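Local coordinates for putative calcium binding protein from Streptomyces coelicolor, a protein that binds calcium ions through EF-hand helix-loop-helix motifs and is thought to take part in calcium-mediated regulation, in two crystal structures: PDB 3AKB (chain A, 1.50 Å), residues 54-59 and 90-95; PDB 3AKA (chain B, 1.80 Å), residues 54-59 and 90-95. One frame, after least-squares fit of the local backbone (RMSD 0.19 Å); residues are numbered along the deposited sequences.

Structure 1 (3AKB); sequences EALWQG and DRFAEM. Engineered in segment 90-95: Met-95 (natural residue Ile). It carries 1 engineered substitution outside these segments.
Leu-56 and Phe-92 meet where helix 44-64 packs against helix 89-107, two roughly antiparallel helices (149° between the short segments, axes 9.5 Å apart) that run into the calcium loops beginning at Asp-65 and Asp-108. The contact thus joins successive EF-hands. Its buried side is apolar and closely packed: the leucine CD1 lies 3.7 Å from the Phe-92 CZ, the two side chains crossing at about a right angle. Phe-26 of helix 23-37 closes in on Leu-56, and Leu-60 and Ile-63 of helix 44-64 on Phe-92. The other side faces solvent: there, beside the partly exposed Ala-55, sits the engineered Met-95. CB of Met-95 rests 3.3 Å from Phe-92 O; beyond it the chain bends at chi2 (-82°) and again at chi3 (-76°), bringing CE back onto the bare backbone of Gly-59, a tight 3.3 Å from its CA.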
loop_
_atom_site.group_PDB
_atom_site.type_symbol
_atom_site.label_atom_id
_atom_site.label_comp_id
_atom_site.label_asym_id
_atom_site.label_seq_id
_atom_site.Cartn_x
_atom_site.Cartn_y
_atom_site.Cartn_z
ATOM N N GLU A 54 -0.790 10.159 -3.084
ATOM C CA GLU A 54 -0.081 10.889 -4.157
ATOM C C GLU A 54 1.436 10.871 -3.910
ATOM O O GLU A 54 2.240 10.710 -4.859
ATOM C CB GLU A 54 -0.611 12.316 -4.309
ATOM C CG GLU A 54 -0.116 13.034 -5.592
ATOM C CD GLU A 54 1.254 13.683 -5.477
ATOM O OE1 GLU A 54 1.776 13.804 -4.355
ATOM O OE2 GLU A 54 1.810 14.081 -6.535
ATOM N N ALA A 55 1.824 11.047 -2.648
ATOM C CA ALA A 55 3.242 11.034 -2.306
ATOM C C ALA A 55 3.866 9.657 -2.571
ATOM O O ALA A 55 5.011 9.570 -3.012
ATOM C CB ALA A 55 3.422 11.442 -0.854
ATOM N N LEU A 56 3.107 8.599 -2.313
ATOM C CA LEU A 56 3.621 7.248 -2.567
ATOM C C LEU A 56 3.780 7.035 -4.068
ATOM O O LEU A 56 4.769 6.456 -4.497
ATOM C CB LEU A 56 2.723 6.184 -1.938
ATOM C CG LEU A 56 3.123 4.708 -2.074
ATOM C CD1 LEU A 56 4.602 4.492 -1.776
ATOM C CD2 LEU A 56 2.264 3.894 -1.125
ATOM N N TRP A 57 2.791 7.465 -4.851
ATOM C CA TRP A 57 2.918 7.439 -6.286
ATOM C C TRP A 57 4.204 8.133 -6.737
ATOM O O TRP A 57 4.944 7.569 -7.540
ATOM C CB TRP A 57 1.687 8.107 -6.932
ATOM C CG TRP A 57 1.989 8.618 -8.307
ATOM C CD1 TRP A 57 2.061 9.932 -8.697
ATOM C CD2 TRP A 57 2.293 7.829 -9.476
ATOM N NE1 TRP A 57 2.364 10.013 -10.042
ATOM C CE2 TRP A 57 2.525 8.741 -10.539
ATOM C CE3 TRP A 57 2.385 6.446 -9.729
ATOM C CZ2 TRP A 57 2.832 8.311 -11.842
ATOM C CZ3 TRP A 57 2.714 6.026 -11.028
ATOM C CH2 TRP A 57 2.926 6.955 -12.066
ATOM N N GLN A 58 4.459 9.346 -6.243
ATOM C CA GLN A 58 5.678 10.066 -6.654
ATOM C C GLN A 58 6.924 9.299 -6.249
ATOM O O GLN A 58 7.907 9.290 -6.988
ATOM C CB GLN A 58 5.740 11.479 -6.089
ATOM C CG GLN A 58 4.626 12.393 -6.595
ATOM C CD GLN A 58 4.583 12.627 -8.120
ATOM O OE1 GLN A 58 3.616 13.209 -8.638
ATOM N NE2 GLN A 58 5.603 12.166 -8.841
ATOM N N GLY A 59 6.872 8.636 -5.101
ATOM C CA GLY A 59 8.023 7.838 -4.655
ATOM C C GLY A 59 8.271 6.683 -5.603
ATOM O O GLY A 59 9.413 6.380 -5.953
ATOM N N ASP A 90 13.795 0.213 3.120
ATOM C CA ASP A 90 13.427 1.115 4.219
ATOM C C ASP A 90 13.176 2.534 3.718
ATOM O O ASP A 90 12.256 3.205 4.180
ATOM C CB ASP A 90 14.527 1.151 5.289
ATOM C CG ASP A 90 14.456 -0.016 6.255
ATOM O OD1 ASP A 90 13.822 -1.046 5.928
ATOM O OD2 ASP A 90 15.058 0.119 7.350
ATOM N N ARG A 91 14.013 2.998 2.794
ATOM C CA ARG A 91 13.821 4.327 2.214
ATOM C C ARG A 91 12.490 4.394 1.449
ATOM O O ARG A 91 11.740 5.374 1.557
ATOM C CB ARG A 91 15.002 4.700 1.313
ATOM C CG ARG A 91 16.152 5.408 2.045
ATOM C CD ARG A 91 16.824 6.404 1.104
ATOM N NE ARG A 91 17.922 5.773 0.403
ATOM C CZ ARG A 91 18.559 6.274 -0.650
ATOM N NH1 ARG A 91 18.224 7.447 -1.180
ATOM N NH2 ARG A 91 19.544 5.572 -1.183
ATOM N N PHE A 92 12.183 3.344 0.694
ATOM C CA PHE A 92 10.903 3.323 -0.007
ATOM C C PHE A 92 9.736 3.313 0.984
ATOM O O PHE A 92 8.782 4.071 0.826
ATOM C CB PHE A 92 10.790 2.148 -0.968
ATOM C CG PHE A 92 9.485 2.133 -1.738
ATOM C CD1 PHE A 92 9.184 3.140 -2.645
ATOM C CD2 PHE A 92 8.578 1.111 -1.558
ATOM C CE1 PHE A 92 7.983 3.115 -3.367
ATOM C CE2 PHE A 92 7.363 1.079 -2.290
ATOM C CZ PHE A 92 7.069 2.099 -3.180
ATOM N N ALA A 93 9.834 2.474 2.021
ATOM C CA ALA A 93 8.799 2.421 3.063
ATOM C C ALA A 93 8.593 3.770 3.739
ATOM O O ALA A 93 7.454 4.112 4.083
ATOM C CB ALA A 93 9.124 1.356 4.090
ATOM N N GLU A 94 9.671 4.539 3.930
ATOM C CA GLU A 94 9.523 5.896 4.420
ATOM C C GLU A 94 8.727 6.800 3.484
ATOM O O GLU A 94 7.996 7.676 3.962
ATOM C CB GLU A 94 10.870 6.544 4.781
ATOM C CG GLU A 94 11.548 5.934 5.999
ATOM C CD GLU A 94 10.674 5.930 7.264
ATOM O OE1 GLU A 94 9.993 6.946 7.531
ATOM O OE2 GLU A 94 10.659 4.894 7.969
ATOM N N MET A 95 8.859 6.612 2.171
ATOM C CA MET A 95 8.056 7.403 1.210
ATOM C C MET A 95 6.572 7.038 1.331
ATOM O O MET A 95 5.699 7.864 1.038
ATOM C CB MET A 95 8.560 7.211 -0.227
ATOM C CG MET A 95 9.990 7.700 -0.427
ATOM S SD MET A 95 10.098 9.486 -0.698
ATOM C CE MET A 95 9.560 9.764 -2.386
#

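Structure 2 (3AKA); sequences EALWQG and DRFAEI.
Leu-56 and Phe-92 meet between short helical segments that run at 147° to each other, their axes 9.7 Å apart. This buried side of the contact is apolar and closely packed: the leucine CD1 lies 3.8 Å from the Phe-92 CZ, the two side chains crossing at about a right angle. Phe-26 of helix 23-37 closes in on Leu-56, and Leu-60 and Ile-63 of helix 44-64 on Phe-92. The other side faces solvent: there, beside the partly exposed Ala-55, sits the partly exposed Ile-95. CB of Ile-95 rests 3.3 Å from Phe-92 O, and two branches leave it. CG2, anti to the backbone N, reaches across to the bare backbone of Gly-59, 3.7 Å from its CA, and stands 3.9 Å from Ala-55 O. The other branch extends through CG1 (chi2 168°), and its CD1 comes to 4.0 Å from the Gly-59 CA.

Structure 1 against structure 2
The unbranched, sulfur-containing side chain of Met-95(A), an engineered residue, stands in place of the beta-branched Ile-95(B). The two start alike: their CB atoms coincide within the error, each 3.3 Å from O of Phe-92(A) or Phe-92(B), and after superposition CG of Met-95(A) and CG1 of Ile-95(B) are 0.4 Å apart. SD and CE of Met-95(A) have no counterpart in Ile-95(B), whereas CG2 and CD1 of Ile-95(B) have none in Met-95(A). The methionine thus carries its extra atoms at the end of one folded chain, the isoleucine in two branches. The touch on Ala-55(A)/Ala-55(B) and Gly-59(A)/Gly-59(B) is kept. CE of Met-95(A) lies 3.3 Å from CA of Gly-59(A); CG2 of Ile-95(B) lies 3.7 Å from CA of Gly-59(B), with CD1 also near. The CA atoms that can be compared coincide within the error, and the side chains of Leu-56(A) and Phe-92(A) keep their place with their counterparts. Away from the contact, Glu-54(A) lies differently from Glu-54(B).

Structure 2 (3AKA)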
loop_
_atom_site.group_PDB
_atom_site.type_symbol
_atom_site.label_atom_id
_atom_site.label_comp_id
_atom_site.label_asym_id
_atom_site.label_seq_id
_atom_site.Cartn_x
_atom_site.Cartn_y
_atom_site.Cartn_z
ATOM N N GLU B 54 -0.805 10.128 -3.043
ATOM C CA GLU B 54 -0.157 10.890 -4.130
ATOM C C GLU B 54 1.362 10.928 -3.923
ATOM O O GLU B 54 2.130 10.777 -4.874
ATOM C CB GLU B 54 -0.734 12.303 -4.181
ATOM C CG GLU B 54 0.148 13.363 -4.892
ATOM C CD GLU B 54 0.421 13.084 -6.329
ATOM O OE1 GLU B 54 -0.370 12.345 -6.958
ATOM O OE2 GLU B 54 1.444 13.628 -6.836
ATOM N N ALA B 55 1.780 11.110 -2.673
ATOM C CA ALA B 55 3.205 11.082 -2.317
ATOM C C ALA B 55 3.873 9.711 -2.599
ATOM O O ALA B 55 5.036 9.648 -3.032
ATOM C CB ALA B 55 3.387 11.512 -0.837
ATOM N N LEU B 56 3.158 8.625 -2.320
ATOM C CA LEU B 56 3.706 7.296 -2.563
ATOM C C LEU B 56 3.825 7.027 -4.078
ATOM O O LEU B 56 4.845 6.512 -4.527
ATOM C CB LEU B 56 2.886 6.216 -1.850
ATOM C CG LEU B 56 3.222 4.726 -2.092
ATOM C CD1 LEU B 56 4.678 4.395 -1.767
ATOM C CD2 LEU B 56 2.271 3.862 -1.286
ATOM N N TRP B 57 2.785 7.369 -4.845
ATOM C CA TRP B 57 2.873 7.310 -6.316
ATOM C C TRP B 57 4.126 8.072 -6.818
ATOM O O TRP B 57 4.867 7.579 -7.658
ATOM C CB TRP B 57 1.597 7.907 -6.954
ATOM C CG TRP B 57 1.850 8.424 -8.382
ATOM C CD1 TRP B 57 1.850 9.724 -8.794
ATOM C CD2 TRP B 57 2.189 7.635 -9.531
ATOM N NE1 TRP B 57 2.165 9.798 -10.140
ATOM C CE2 TRP B 57 2.389 8.527 -10.612
ATOM C CE3 TRP B 57 2.373 6.263 -9.743
ATOM C CZ2 TRP B 57 2.742 8.081 -11.907
ATOM C CZ3 TRP B 57 2.718 5.817 -11.021
ATOM C CH2 TRP B 57 2.892 6.727 -12.091
ATOM N N GLN B 58 4.347 9.283 -6.318
ATOM C CA GLN B 58 5.505 10.082 -6.799
ATOM C C GLN B 58 6.854 9.462 -6.460
ATOM O O GLN B 58 7.808 9.520 -7.261
ATOM C CB GLN B 58 5.426 11.527 -6.294
ATOM C CG GLN B 58 4.207 12.312 -6.801
ATOM C CD GLN B 58 4.188 12.565 -8.328
ATOM O OE1 GLN B 58 3.142 12.921 -8.894
ATOM N NE2 GLN B 58 5.330 12.377 -8.993
ATOM N N GLY B 59 6.941 8.870 -5.267
ATOM C CA GLY B 59 8.119 8.110 -4.837
ATOM C C GLY B 59 8.399 6.906 -5.707
ATOM O O GLY B 59 9.542 6.677 -6.148
ATOM N N ASP B 90 13.983 0.196 3.262
ATOM C CA ASP B 90 13.651 1.141 4.327
ATOM C C ASP B 90 13.308 2.511 3.793
ATOM O O ASP B 90 12.361 3.132 4.265
ATOM C CB ASP B 90 14.793 1.254 5.331
ATOM C CG ASP B 90 14.815 0.107 6.324
ATOM O OD1 ASP B 90 14.062 -0.875 6.129
ATOM O OD2 ASP B 90 15.583 0.200 7.317
ATOM N N ARG B 91 14.091 2.973 2.818
ATOM C CA ARG B 91 13.824 4.234 2.138
ATOM C C ARG B 91 12.444 4.247 1.457
ATOM O O ARG B 91 11.680 5.221 1.593
ATOM C CB ARG B 91 14.936 4.549 1.133
ATOM C CG ARG B 91 16.286 4.876 1.786
ATOM C CD ARG B 91 17.031 5.938 0.955
ATOM N NE ARG B 91 18.030 5.345 0.082
ATOM C CZ ARG B 91 18.504 5.909 -1.025
ATOM N NH1 ARG B 91 18.066 7.101 -1.433
ATOM N NH2 ARG B 91 19.412 5.259 -1.737
ATOM N N PHE B 92 12.107 3.170 0.743
ATOM C CA PHE B 92 10.789 3.099 0.104
ATOM C C PHE B 92 9.633 3.086 1.114
ATOM O O PHE B 92 8.587 3.717 0.884
ATOM C CB PHE B 92 10.704 1.913 -0.863
ATOM C CG PHE B 92 9.401 1.836 -1.620
ATOM C CD1 PHE B 92 9.037 2.840 -2.516
ATOM C CD2 PHE B 92 8.545 0.747 -1.448
ATOM C CE1 PHE B 92 7.817 2.777 -3.235
ATOM C CE2 PHE B 92 7.342 0.665 -2.152
ATOM C CZ PHE B 92 6.971 1.687 -3.053
ATOM N N ALA B 93 9.835 2.403 2.248
ATOM C CA ALA B 93 8.854 2.382 3.331
ATOM C C ALA B 93 8.591 3.790 3.876
ATOM O O ALA B 93 7.453 4.131 4.180
ATOM C CB ALA B 93 9.316 1.452 4.458
ATOM N N GLU B 94 9.648 4.601 4.003
ATOM C CA GLU B 94 9.473 5.993 4.459
ATOM C C GLU B 94 8.703 6.849 3.449
ATOM O O GLU B 94 7.907 7.719 3.830
ATOM C CB GLU B 94 10.817 6.638 4.826
ATOM C CG GLU B 94 11.548 5.930 5.981
ATOM C CD GLU B 94 10.825 6.041 7.329
ATOM O OE1 GLU B 94 10.055 7.010 7.566
ATOM O OE2 GLU B 94 11.028 5.141 8.159
ATOM N N ILE B 95 8.928 6.598 2.164
ATOM C CA ILE B 95 8.134 7.258 1.132
ATOM C C ILE B 95 6.635 6.959 1.393
ATOM O O ILE B 95 5.792 7.852 1.295
ATOM C CB ILE B 95 8.544 6.792 -0.283
ATOM C CG1 ILE B 95 9.915 7.396 -0.661
ATOM C CG2 ILE B 95 7.455 7.170 -1.309
ATOM C CD1 ILE B 95 10.548 6.763 -1.932
#